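Glycosyl hydrolase (Rhizobium leguminosarum bv. trifolii, PDB 5NDX) probably hydrolyses O-glycosidic bonds as a family 39 glycosyl hydrolase, a bacterial orthologue of human alpha-L-iduronidase. Local coordinates at residues G46-N50 with E51-F55; I360-P364 with G365-M369; E370-A373 with T374-D377; D134-T138 with W139-T143; Q40-A43 with Y44-G47. The protein carries 2 engineered substitutions. All blocks are in the same frame, centred on the assembly; numbering follows the deposited sequence.

Interaction 1: G46-N50 with E51-F55; sequences GGLPN and EGIKF. With 8U8 ((2~{R},3~{S},4~{S},5~{R},6~{S})-6-(4-methyl-2-oxidanylidene-chromen-7-yl)oxy-3,4,5-tris(oxidanyl)oxane-2-carboxylic acid), chain N.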
# COMPACT_ATOMS: atom_id res chain seq x y z
N GLY A 46 -8.23 1.90 1.84
CA GLY A 46 -8.95 2.45 0.69
C GLY A 46 -9.08 3.96 0.65
O GLY A 46 -9.67 4.49 -0.26
N GLY A 47 -8.64 4.64 1.67
CA GLY A 47 -8.76 6.09 1.75
C GLY A 47 -7.59 6.95 1.32
O GLY A 47 -7.66 8.15 1.51
N LEU A 48 -6.54 6.37 0.74
CA LEU A 48 -5.34 7.12 0.34
C LEU A 48 -5.65 7.97 -0.87
O LEU A 48 -6.48 7.63 -1.66
CB LEU A 48 -4.14 6.23 0.03
CG LEU A 48 -3.29 5.73 1.20
CD1 LEU A 48 -4.00 4.67 1.94
CD2 LEU A 48 -1.96 5.14 0.75
N PRO A 49 -4.96 9.10 -1.02
CA PRO A 49 -5.25 9.97 -2.17
C PRO A 49 -5.12 9.22 -3.47
O PRO A 49 -4.16 8.45 -3.63
CB PRO A 49 -4.16 11.01 -2.10
CG PRO A 49 -3.75 11.05 -0.66
CD PRO A 49 -3.99 9.69 -0.10
N ASN A 50 -6.09 9.40 -4.36
CA ASN A 50 -5.96 8.93 -5.73
C ASN A 50 -5.68 7.43 -5.85
O ASN A 50 -4.75 7.01 -6.55
CB ASN A 50 -4.82 9.75 -6.44
CG ASN A 50 -4.81 9.57 -7.97
OD1 ASN A 50 -5.71 8.98 -8.54
ND2 ASN A 50 -3.75 10.07 -8.64
N GLU A 51 -6.44 6.64 -5.13
CA GLU A 51 -6.25 5.19 -5.10
C GLU A 51 -4.80 4.81 -4.75
O GLU A 51 -4.19 3.94 -5.37
CB GLU A 51 -6.72 4.56 -6.42
CG GLU A 51 -8.22 4.81 -6.76
CD GLU A 51 -8.58 4.11 -8.09
OE1 GLU A 51 -8.15 4.59 -9.15
OE2 GLU A 51 -9.10 2.99 -8.09
N GLY A 52 -4.26 5.47 -3.72
CA GLY A 52 -2.84 5.29 -3.29
C GLY A 52 -2.50 3.85 -2.93
O GLY A 52 -1.36 3.42 -3.10
N ILE A 53 -3.49 3.11 -2.43
CA ILE A 53 -3.45 1.65 -2.48
C ILE A 53 -4.70 1.17 -3.19
O ILE A 53 -5.82 1.55 -2.82
CB ILE A 53 -3.36 0.99 -1.09
CG1 ILE A 53 -2.01 1.34 -0.42
CG2 ILE A 53 -3.40 -0.54 -1.22
CD1 ILE A 53 -1.98 0.98 1.05
N LYS A 54 -4.50 0.32 -4.18
CA LYS A 54 -5.57 -0.10 -5.09
C LYS A 54 -5.82 -1.61 -5.07
O LYS A 54 -6.98 -2.01 -5.22
CB LYS A 54 -5.24 0.35 -6.49
CG LYS A 54 -6.28 0.06 -7.55
CD LYS A 54 -5.87 0.74 -8.85
CE LYS A 54 -6.89 0.43 -9.97
NZ LYS A 54 -6.52 1.29 -11.14
N PHE A 55 -4.76 -2.42 -4.93
CA PHE A 55 -4.84 -3.87 -4.98
C PHE A 55 -4.49 -4.53 -3.65
O PHE A 55 -3.57 -4.07 -2.96
CB PHE A 55 -3.93 -4.41 -6.09
CG PHE A 55 -4.34 -3.96 -7.47
CD1 PHE A 55 -5.36 -4.61 -8.15
CD2 PHE A 55 -3.74 -2.90 -8.04
CE1 PHE A 55 -5.77 -4.18 -9.40
CE2 PHE A 55 -4.14 -2.45 -9.31
CZ PHE A 55 -5.16 -3.11 -9.99
C15 8U8 N . -0.26 -7.83 -11.76
C13 8U8 N . -0.20 -6.81 -12.70
C14 8U8 N . 0.17 -7.09 -14.01
C16 8U8 N . 0.15 -6.08 -14.97
O9 8U8 N . 0.53 -6.34 -16.11
O8 8U8 N . -0.14 -4.80 -14.62
C11 8U8 N . -0.55 -4.52 -13.37
C10 8U8 N . -0.92 -3.22 -13.15
C12 8U8 N . -0.58 -5.50 -12.39
C7 8U8 N . -1.03 -5.12 -11.12
C8 8U8 N . -1.40 -3.80 -10.89
C9 8U8 N . -1.36 -2.84 -11.90
O2 8U8 N . -1.76 -1.55 -11.62
C5 8U8 N . -2.15 -0.69 -12.71
O1 8U8 N . -0.89 -0.12 -13.11
C1 8U8 N . -0.89 0.92 -14.11
C6 8U8 N . -1.40 0.40 -15.49
O7 8U8 N . -1.30 -0.82 -15.75
O6 8U8 N . -1.95 1.23 -16.24
C2 8U8 N . -1.76 2.04 -13.55
O5 8U8 N . -1.83 3.19 -14.45
C3 8U8 N . -3.18 1.51 -13.25
O4 8U8 N . -3.92 2.55 -12.66
C4 8U8 N . -3.10 0.36 -12.24
O3 8U8 N . -4.38 -0.23 -12.02
O HOH W 1 -6.39 3.94 -1.23
O HOH W 2 -8.82 7.20 -3.74
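Leu48 and Gly52 face each other across a tight reversal of the loop, CA to CA 4.8 Å, with Asn50 and Glu51 at its head both in left-handed backbone conformation (phi 56° and 53°). Two waters fill in between the arms. Water 1 accepts from Leu48 N and Ile53 N; water 2 accepts from Glu51 N at 2.8 Å and donates to Leu48 O. The side-chain packing is apolar: Leu48 CB lies 3.7 Å from Gly52 CA, where any CB on Gly52 would collide with Leu48 CB, and Leu48 CD2 reaches Ile53 CG1 at 4.0 Å. Leu366 and Met369 of helix 364-372 pack on this pair.

Beyond the turn the chain enters barrel strand 55-58 and the ligand pocket. With chi1 at -177° and the rest of its chain extended, Lys54 carries NZ to the sugar: 2.8 Å to 8U8 O3, with a weak second bond to 8U8 O4. Phe55 brings CE2 to 3.4 Å from 8U8 C8, and O3 sits in plane at the ring's edge. Water thus meets the turn's inner polar atoms, Arg20 and Arg23 take the carbonyls of Asn50 and Glu51, and the far end offers the glycoside an ammonium donor beside an aromatic ring.

Interaction 2: I360-P364 with G365-M369; sequences IIKKP and GLTSM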
# COMPACT_ATOMS: atom_id res chain seq x y z
N ILE A 360 -6.26 0.36 16.77
CA ILE A 360 -5.14 0.30 15.85
C ILE A 360 -4.62 1.70 15.57
O ILE A 360 -5.38 2.66 15.40
CB ILE A 360 -5.46 -0.40 14.51
CG1 ILE A 360 -6.72 0.15 13.85
CG2 ILE A 360 -5.55 -1.88 14.78
CD1 ILE A 360 -7.04 -0.53 12.53
N ILE A 361 -3.28 1.79 15.54
CA ILE A 361 -2.59 2.99 15.27
C ILE A 361 -1.75 2.83 13.99
O ILE A 361 -1.02 1.86 13.84
CB ILE A 361 -1.70 3.35 16.46
CG1 ILE A 361 -2.51 3.59 17.74
CG2 ILE A 361 -0.87 4.57 16.17
CD1 ILE A 361 -3.47 4.78 17.70
N LYS A 362 -1.86 3.77 13.07
CA LYS A 362 -1.06 3.81 11.82
C LYS A 362 0.41 3.90 12.01
O LYS A 362 0.90 4.71 12.78
CB LYS A 362 -1.45 5.00 10.95
CG LYS A 362 -2.73 4.79 10.27
CD LYS A 362 -3.48 5.99 9.62
CE LYS A 362 -2.68 7.06 9.00
NZ LYS A 362 -3.59 7.99 8.18
N LYS A 363 1.11 3.13 11.22
CA LYS A 363 2.56 3.06 11.25
C LYS A 363 3.15 3.58 9.93
O LYS A 363 2.40 3.79 8.96
CB LYS A 363 2.98 1.60 11.48
CG LYS A 363 2.76 1.13 12.91
CD LYS A 363 2.93 -0.39 13.04
CE LYS A 363 4.36 -0.85 12.77
NZ LYS A 363 4.35 -2.32 12.73
N PRO A 364 4.50 3.73 9.87
CA PRO A 364 5.14 4.31 8.70
C PRO A 364 5.00 3.58 7.41
O PRO A 364 5.10 4.22 6.36
CB PRO A 364 6.62 4.46 9.10
CG PRO A 364 6.53 4.64 10.60
CD PRO A 364 5.39 3.77 11.04
N GLY A 365 4.71 2.28 7.44
CA GLY A 365 4.45 1.54 6.23
C GLY A 365 3.26 2.09 5.44
O GLY A 365 3.21 1.92 4.21
N LEU A 366 2.28 2.68 6.14
CA LEU A 366 1.07 3.24 5.54
C LEU A 366 1.26 4.71 5.24
O LEU A 366 0.96 5.13 4.12
CB LEU A 366 -0.19 3.06 6.41
CG LEU A 366 -1.52 3.56 5.85
CD1 LEU A 366 -1.72 3.03 4.44
CD2 LEU A 366 -2.67 3.10 6.73
N THR A 367 1.81 5.46 6.19
CA THR A 367 1.98 6.89 6.00
C THR A 367 2.92 7.20 4.87
O THR A 367 2.72 8.16 4.12
CB THR A 367 2.38 7.61 7.28
OG1 THR A 367 3.59 7.05 7.79
CG2 THR A 367 1.28 7.48 8.32
N SER A 368 3.94 6.37 4.70
CA SER A 368 4.83 6.58 3.58
C SER A 368 4.03 6.47 2.25
O SER A 368 4.27 7.25 1.34
CB SER A 368 5.98 5.57 3.55
OG SER A 368 5.45 4.27 3.55
N MET A 369 3.13 5.50 2.17
CA MET A 369 2.27 5.32 0.99
C MET A 369 1.26 6.43 0.80
O MET A 369 0.94 6.78 -0.36
CB MET A 369 1.62 3.94 1.00
CG MET A 369 2.69 2.85 0.88
SD MET A 369 1.95 1.24 0.92
CE MET A 369 1.86 0.85 -0.82
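Ser368 holds Pro364 O with two donors: its hydroxyl OG gives a bond of 2.8 Å to Pro364 O in the carbonyl plane, and Ser368 N a bond of 3.0 Å to the same oxygen, tilted 30° from that plane. OG reaches this position because chi1 of 56° sets it between the backbone N and the carbonyl carbon, turned back along the helix. Replacing Ser368 by an alanine would probably remove the in-plane donor and leave Pro364 O with the tilted amide alone of the two. One residue earlier, Lys363 O also takes two donors, here both backbone amides: Leu366 N approaches at 3.0 Å from above the carbonyl plane, whereas Thr367 N, at 3.3 Å, lies in it. Lys363 occupies the N-cap position, and these bonds start helix 364-372.

Outward from these bonds lie the side-chain contacts. Thr367 OG1 comes within 3.3 Å of Pro364 CA. Lys362 lays its aliphatic chain across the first turn, CG 3.9 Å from Leu366 CD2 and CE 4.0 Å from Thr367 CG2; its bend at chi3 accompanies the swing of NZ to salt bridges with Glu370 and Glu491. Lys363 NZ turns the other way, to Thr324 OG1 and the carbonyls of Gly319 and Gln322.

Strand 358-362 pairs antiparallel with strand 326-330, and Lys362 touches Tyr44 of helix 36-45. Pro364 and Ser368 rest against Ala285 of helix 282-300, so the strand-to-helix junction packs on both helices, with strand 326-330 paired alongside.

Interaction 3: E370-A373 with T374-D377; sequences ELLA and TLGD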
# COMPACT_ATOMS: atom_id res chain seq x y z
N GLU A 370 0.79 7.03 1.89
CA GLU A 370 -0.01 8.25 1.81
C GLU A 370 0.71 9.40 1.11
O GLU A 370 0.12 10.07 0.27
CB GLU A 370 -0.48 8.73 3.19
CG GLU A 370 -1.52 7.82 3.83
CD GLU A 370 -2.12 8.36 5.16
OE1 GLU A 370 -3.03 9.23 5.19
OE2 GLU A 370 -1.67 7.88 6.21
N LEU A 371 1.98 9.63 1.47
CA LEU A 371 2.77 10.63 0.84
C LEU A 371 3.04 10.31 -0.60
O LEU A 371 2.88 11.17 -1.46
CB LEU A 371 4.10 10.88 1.59
CG LEU A 371 4.06 11.94 2.69
CD1 LEU A 371 3.05 11.63 3.74
CD2 LEU A 371 5.41 12.07 3.38
N LEU A 372 3.49 9.10 -0.87
CA LEU A 372 3.81 8.69 -2.24
C LEU A 372 2.56 8.73 -3.19
O LEU A 372 2.70 8.94 -4.41
CB LEU A 372 4.44 7.29 -2.25
CG LEU A 372 5.81 7.15 -1.58
CD1 LEU A 372 6.15 5.70 -1.31
CD2 LEU A 372 6.87 7.72 -2.47
N ALA A 373 1.37 8.56 -2.61
CA ALA A 373 0.14 8.53 -3.36
C ALA A 373 -0.14 9.88 -4.01
O ALA A 373 -0.86 9.91 -4.98
CB ALA A 373 -1.02 8.17 -2.46
N THR A 374 0.44 10.97 -3.47
CA THR A 374 0.27 12.32 -4.02
C THR A 374 1.07 12.63 -5.25
O THR A 374 0.95 13.74 -5.76
CB THR A 374 0.61 13.42 -2.98
OG1 THR A 374 2.04 13.44 -2.70
CG2 THR A 374 -0.17 13.18 -1.71
N LEU A 375 1.92 11.71 -5.70
CA LEU A 375 2.76 12.00 -6.83
C LEU A 375 1.93 12.14 -8.11
O LEU A 375 0.84 11.62 -8.22
CB LEU A 375 3.84 10.95 -6.99
CG LEU A 375 4.99 11.02 -5.96
CD1 LEU A 375 5.79 9.72 -5.88
CD2 LEU A 375 5.90 12.19 -6.27
N GLY A 376 2.48 12.92 -9.03
CA GLY A 376 1.87 13.21 -10.30
C GLY A 376 2.14 12.20 -11.39
O GLY A 376 2.55 11.08 -11.11
N ASP A 377 1.90 12.60 -12.65
CA ASP A 377 1.89 11.64 -13.75
C ASP A 377 3.01 11.90 -14.75
O ASP A 377 3.11 11.23 -15.79
CB ASP A 377 0.54 11.63 -14.45
CG ASP A 377 0.24 12.99 -15.16
OD1 ASP A 377 1.08 13.95 -15.20
OD2 ASP A 377 -0.90 13.09 -15.65
O HOH W 3 -1.60 11.45 -7.08
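Thr374 and Leu371 meet at a flat group, the Leu371 carbonyl, approached by the Thr374 hydroxyl and amide; no ring takes part. Thr374 OG1 approaches Leu371 O nearly along the C=O axis (161° at the oxygen) and donates to it at 2.7 Å, while Thr374 N donates to the same Leu371 O at 3.2 Å from well above the carbonyl plane, 55° out of it. The next carbonyl is met from above too: Leu375 N sits above the plane of Leu372 O at 3.2 Å, and the Leu375 side chain crowds that oxygen, CD1 lying 3.5 Å from Leu372 O. The threonine hydroxyl is placed between the backbone N and the carbonyl carbon (chi1 70°), which directs it back at Leu371, and CG2 then lies 3.7 Å from Glu370 O.

The Leu375 N to Leu372 O bond closes a type I beta turn from Leu372 to Leu375, by which the chain leaves helix 364-372 and heads for strand 378-385 of the nine-stranded mixed sheet. This path is consistent with a junction between the TIM-barrel part of the family 39 enzyme and its beta-sheet part. Leu375 runs alongside Leu372, pointing the same way, with CD1 4.1 Å from Leu372 CD2; both leucines press on Ser410 of strand 407-413, and Leu375 also on Leu398.

Water 3 bridges the turn by donating to Ala373 O and Leu375 O, each at 2.7 Å. Ala373 O has a further partner in Arg20, and Thr374 OG1 one in Ser408 OG. At the helical end, Glu370 directs its carboxylate away from the turn, to Ser588 OG and Lys362 NZ.

Interaction 4: D134-T138 with W139-T143; sequences DELRT and WYFET. With 8U8 ((2~{R},3~{S},4~{S},5~{R},6~{S})-6-(4-methyl-2-oxidanylidene-chromen-7-yl)oxy-3,4,5-tris(oxidanyl)oxane-2-carboxylic acid), chain N.
Glu135 O is gripped twice by Thr138, through OG1 at 2.6 Å and through N at 3.0 Å, and Trp139 CD1 lies close to this same Glu135 O. The glutamate carboxylate holds the indole in turn: Trp139 NE1 donates to Glu135 OE2 at 2.8 Å and 168°, the oxygen lying in the ring plane at the indole edge but being met on its anti side, 28° out of the carboxylate plane. A bend at chi2 of Glu135 folds the acid back to that edge. Over one indole face sits Leu136, its CD2 3.7 Å from the centroid of the Trp139 six-membered ring and close to the normal, a CH-pi contact. Leu136 CD1 meets the edge of the Phe141 ring, 3.7 Å from Phe141 CZ.

Trp139 N to Leu136 O, at 3.0 Å, closes a type I turn from Leu136 to Trp139, which carries the chain from helix 133-136 into barrel strand 140-142. There Tyr140 lays one ring face over the coumarin, CZ 3.4 Å from 8U8 C11, while water 4, bridging Arg137 O and Trp139 O, lies over the opposite face. Lys91 bonds Thr138 OG1 and makes a long, weak ion pair with Glu135.

Edge bond and face contact together fix the rotation of the indole, and its turn immediately precedes Tyr140, which covers one face of the aglycone.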
# COMPACT_ATOMS: atom_id res chain seq x y z
N ASP A 134 -17.18 -5.16 -16.06
CA ASP A 134 -16.24 -4.06 -16.01
C ASP A 134 -15.36 -4.16 -14.72
O ASP A 134 -14.14 -4.08 -14.84
CB ASP A 134 -16.96 -2.71 -16.09
CG ASP A 134 -17.46 -2.39 -17.51
OD1 ASP A 134 -17.13 -3.15 -18.48
OD2 ASP A 134 -18.19 -1.37 -17.67
N GLU A 135 -15.98 -4.44 -13.55
CA GLU A 135 -15.23 -4.60 -12.29
C GLU A 135 -14.25 -5.74 -12.41
O GLU A 135 -13.07 -5.53 -12.13
CB GLU A 135 -16.14 -4.78 -11.06
CG GLU A 135 -15.42 -5.08 -9.73
CD GLU A 135 -14.50 -3.97 -9.24
OE1 GLU A 135 -14.78 -2.81 -9.52
OE2 GLU A 135 -13.48 -4.24 -8.58
N LEU A 136 -14.71 -6.90 -12.87
CA LEU A 136 -13.82 -8.06 -13.02
C LEU A 136 -12.58 -7.83 -13.87
O LEU A 136 -11.47 -8.31 -13.56
CB LEU A 136 -14.58 -9.27 -13.60
CG LEU A 136 -14.81 -10.47 -12.71
CD1 LEU A 136 -13.58 -11.29 -12.62
CD2 LEU A 136 -15.24 -10.08 -11.31
N ARG A 137 -12.78 -7.12 -14.95
CA ARG A 137 -11.73 -6.84 -15.87
C ARG A 137 -10.69 -5.88 -15.31
O ARG A 137 -9.69 -5.73 -15.94
CB ARG A 137 -12.29 -6.24 -17.19
CG ARG A 137 -12.94 -7.28 -18.08
CD ARG A 137 -13.55 -6.65 -19.32
NE ARG A 137 -14.92 -7.10 -19.56
CZ ARG A 137 -15.36 -7.87 -20.56
NH1 ARG A 137 -14.53 -8.36 -21.49
NH2 ARG A 137 -16.65 -8.18 -20.64
N THR A 138 -10.96 -5.19 -14.20
CA THR A 138 -9.94 -4.36 -13.53
C THR A 138 -9.06 -5.19 -12.56
O THR A 138 -8.09 -4.64 -11.99
CB THR A 138 -10.56 -3.17 -12.76
OG1 THR A 138 -11.29 -3.64 -11.62
CG2 THR A 138 -11.45 -2.22 -13.71
N TRP A 139 -9.36 -6.49 -12.40
CA TRP A 139 -8.62 -7.33 -11.48
C TRP A 139 -7.44 -7.95 -12.21
O TRP A 139 -7.36 -7.83 -13.42
CB TRP A 139 -9.47 -8.42 -10.91
CG TRP A 139 -10.64 -7.96 -10.11
CD1 TRP A 139 -11.05 -6.70 -9.88
CD2 TRP A 139 -11.59 -8.82 -9.48
NE1 TRP A 139 -12.21 -6.70 -9.13
CE2 TRP A 139 -12.55 -8.00 -8.85
CE3 TRP A 139 -11.69 -10.21 -9.31
CZ2 TRP A 139 -13.61 -8.52 -8.12
CZ3 TRP A 139 -12.75 -10.73 -8.57
CH2 TRP A 139 -13.69 -9.89 -8.00
N TYR A 140 -6.48 -8.50 -11.45
CA TYR A 140 -5.41 -9.35 -12.00
C TYR A 140 -5.51 -10.69 -11.30
O TYR A 140 -5.76 -10.73 -10.12
CB TYR A 140 -4.02 -8.73 -11.86
CG TYR A 140 -3.89 -7.46 -12.65
CD1 TYR A 140 -4.33 -6.26 -12.13
CD2 TYR A 140 -3.39 -7.47 -13.94
CE1 TYR A 140 -4.29 -5.09 -12.90
CE2 TYR A 140 -3.30 -6.29 -14.71
CZ TYR A 140 -3.78 -5.11 -14.21
OH TYR A 140 -3.71 -3.94 -14.98
N PHE A 141 -5.32 -11.77 -12.06
CA PHE A 141 -5.32 -13.12 -11.53
C PHE A 141 -3.92 -13.65 -11.61
O PHE A 141 -3.22 -13.38 -12.57
CB PHE A 141 -6.26 -14.02 -12.32
CG PHE A 141 -7.68 -13.65 -12.17
CD1 PHE A 141 -8.42 -14.16 -11.10
CD2 PHE A 141 -8.24 -12.68 -12.99
CE1 PHE A 141 -9.74 -13.78 -10.92
CE2 PHE A 141 -9.55 -12.27 -12.79
CZ PHE A 141 -10.29 -12.82 -11.76
N GLU A 142 -3.55 -14.41 -10.59
CA GLU A 142 -2.19 -14.94 -10.44
C GLU A 142 -2.21 -16.39 -10.04
O GLU A 142 -3.13 -16.84 -9.35
CB GLU A 142 -1.44 -14.20 -9.31
CG GLU A 142 0.05 -14.24 -9.51
CD GLU A 142 0.84 -13.57 -8.40
OE1 GLU A 142 0.28 -13.39 -7.32
OE2 GLU A 142 2.02 -13.26 -8.61
N THR A 143 -1.16 -17.08 -10.41
CA THR A 143 -0.91 -18.42 -9.86
C THR A 143 -0.72 -18.38 -8.34
O THR A 143 -0.34 -17.36 -7.74
CB THR A 143 0.41 -19.02 -10.31
OG1 THR A 143 1.46 -18.11 -9.94
CG2 THR A 143 0.41 -19.29 -11.77
C15 8U8 N . -0.26 -7.83 -11.76
C13 8U8 N . -0.20 -6.81 -12.70
C14 8U8 N . 0.17 -7.09 -14.01
C16 8U8 N . 0.15 -6.08 -14.97
O9 8U8 N . 0.53 -6.34 -16.11
O8 8U8 N . -0.14 -4.80 -14.62
C11 8U8 N . -0.55 -4.52 -13.37
C10 8U8 N . -0.92 -3.22 -13.15
C12 8U8 N . -0.58 -5.50 -12.39
C7 8U8 N . -1.03 -5.12 -11.12
C8 8U8 N . -1.40 -3.80 -10.89
C9 8U8 N . -1.36 -2.84 -11.90
O2 8U8 N . -1.76 -1.55 -11.62
C5 8U8 N . -2.15 -0.69 -12.71
O1 8U8 N . -0.89 -0.12 -13.11
C1 8U8 N . -0.89 0.92 -14.11
C6 8U8 N . -1.40 0.40 -15.49
O7 8U8 N . -1.30 -0.82 -15.75
O6 8U8 N . -1.95 1.23 -16.24
C2 8U8 N . -1.76 2.04 -13.55
O5 8U8 N . -1.83 3.19 -14.45
C3 8U8 N . -3.18 1.51 -13.25
O4 8U8 N . -3.92 2.55 -12.66
C4 8U8 N . -3.10 0.36 -12.24
O3 8U8 N . -4.38 -0.23 -12.02
O HOH W 4 -7.08 -5.84 -15.14

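Interaction 5: Q40-A43 with Y44-G47; sequences QMLA and YIGG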
# COMPACT_ATOMS: atom_id res chain seq x y z
N GLN A 40 -12.02 -2.50 9.70
CA GLN A 40 -11.60 -1.14 10.05
C GLN A 40 -10.35 -0.74 9.24
O GLN A 40 -10.31 0.36 8.70
CB GLN A 40 -11.32 -0.98 11.53
CG GLN A 40 -11.31 0.46 11.94
CD GLN A 40 -10.96 0.65 13.42
OE1 GLN A 40 -11.72 0.25 14.35
NE2 GLN A 40 -9.88 1.29 13.64
N MET A 41 -9.40 -1.65 9.13
CA MET A 41 -8.17 -1.38 8.39
C MET A 41 -8.43 -1.02 6.93
O MET A 41 -7.74 -0.16 6.38
CB MET A 41 -7.23 -2.56 8.49
CG MET A 41 -6.72 -2.77 9.91
SD MET A 41 -6.11 -4.44 10.15
CE MET A 41 -5.27 -4.24 11.72
N LEU A 42 -9.40 -1.69 6.29
CA LEU A 42 -9.70 -1.44 4.89
C LEU A 42 -10.21 -0.03 4.60
O LEU A 42 -10.04 0.45 3.50
CB LEU A 42 -10.67 -2.47 4.33
CG LEU A 42 -10.15 -3.89 4.26
CD1 LEU A 42 -11.23 -4.83 3.77
CD2 LEU A 42 -8.94 -4.00 3.39
N ALA A 43 -10.84 0.61 5.57
CA ALA A 43 -11.22 2.02 5.45
C ALA A 43 -9.99 2.89 5.32
O ALA A 43 -9.97 3.79 4.48
CB ALA A 43 -12.01 2.44 6.68
N TYR A 44 -8.96 2.66 6.17
CA TYR A 44 -7.72 3.45 6.00
C TYR A 44 -7.01 3.11 4.71
O TYR A 44 -6.54 4.01 4.02
CB TYR A 44 -6.72 3.24 7.10
CG TYR A 44 -7.17 3.51 8.48
CD1 TYR A 44 -7.04 4.77 9.08
CD2 TYR A 44 -7.71 2.49 9.22
CE1 TYR A 44 -7.41 4.95 10.41
CE2 TYR A 44 -8.12 2.68 10.50
CZ TYR A 44 -7.97 3.90 11.10
OH TYR A 44 -8.43 3.91 12.40
N ILE A 45 -6.97 1.82 4.36
CA ILE A 45 -6.25 1.35 3.17
C ILE A 45 -6.91 1.87 1.88
O ILE A 45 -6.22 2.29 0.96
CB ILE A 45 -6.13 -0.16 3.15
CG1 ILE A 45 -5.25 -0.63 4.30
CG2 ILE A 45 -5.57 -0.66 1.83
CD1 ILE A 45 -5.43 -2.11 4.63
N GLY A 46 -8.23 1.90 1.84
CA GLY A 46 -8.95 2.45 0.69
C GLY A 46 -9.08 3.96 0.65
O GLY A 46 -9.67 4.49 -0.26
N GLY A 47 -8.64 4.64 1.67
CA GLY A 47 -8.76 6.09 1.75
C GLY A 47 -7.59 6.95 1.32
O GLY A 47 -7.66 8.15 1.51
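Ile45 and Met41 make the tight side of this last part of helix 36-45. Ile45 N donates to Met41 O at 2.9 Å and 160°, in the carbonyl plane, and Ile45 CG1 comes to 3.3 Å from the same Met41 O. Gly46 N makes the next helical bond, to Leu42 O at 2.9 Å, but tilted from the carbonyl plane. Space at the end of the helix is limited: a CB on Gly46 would come tight against Leu42 O, and one on Gly47 tight against Ala43 O. Around Ile45 CD1 the hydrocarbon contacts are wider, with Leu42 CD2 at 4.2 Å, the two side chains crossing at a slant.

The looser side belongs to Gln40 and Tyr44, which run side by side. It is buried, not a solvent face, and its looseness shows in the bond: Gln40 NE2 reaches Tyr44 OH at 3.2 Å but only 128°, a weak hydrogen bond. NE2 lies in plane at the ring's edge, while the amide itself is turned 47° from the ring. Tyr44 CG stands beside the backbone N and anti to the carbonyl carbon, which sends the ring back over the preceding turn, CD2 3.4 Å from Gln40 O. Phe326, Met553 and Leu592 also pack on this ring. A serine at Tyr44 would probably leave Gln40 NE2 without this oxygen and open a ring-sized gap among those three residues.

The helix belongs to the beta-alpha-beta unit of strands 24-27 and 55-58. The strong polar bonds here are main-chain ones, while the weak amide-phenol bond pairs two buried polar ends.

Along the chain the order is interaction 5, 1, 4, 2, 3. Interactions 5 and 1 share Gly46 and Gly47, their centres about 9 Å apart, and together carry helix 36-45 into barrel strand 55-58. Interactions 2 and 3 occupy the two ends of helix 364-372, centres about 15 Å apart, joined by the salt bridge of Lys362 to Glu370. That helix packs on residues 48-53, and Ile360 and Lys362 pack on helix 36-45, so these four contacts form one cluster beside the beta domain. Interaction 4 stands about 27 Å from interaction 2, between centres, yet meets interaction 1 where Phe55 touches Tyr140, both beside 8U8: the loop of residues 46-55 links cluster and ligand pocket.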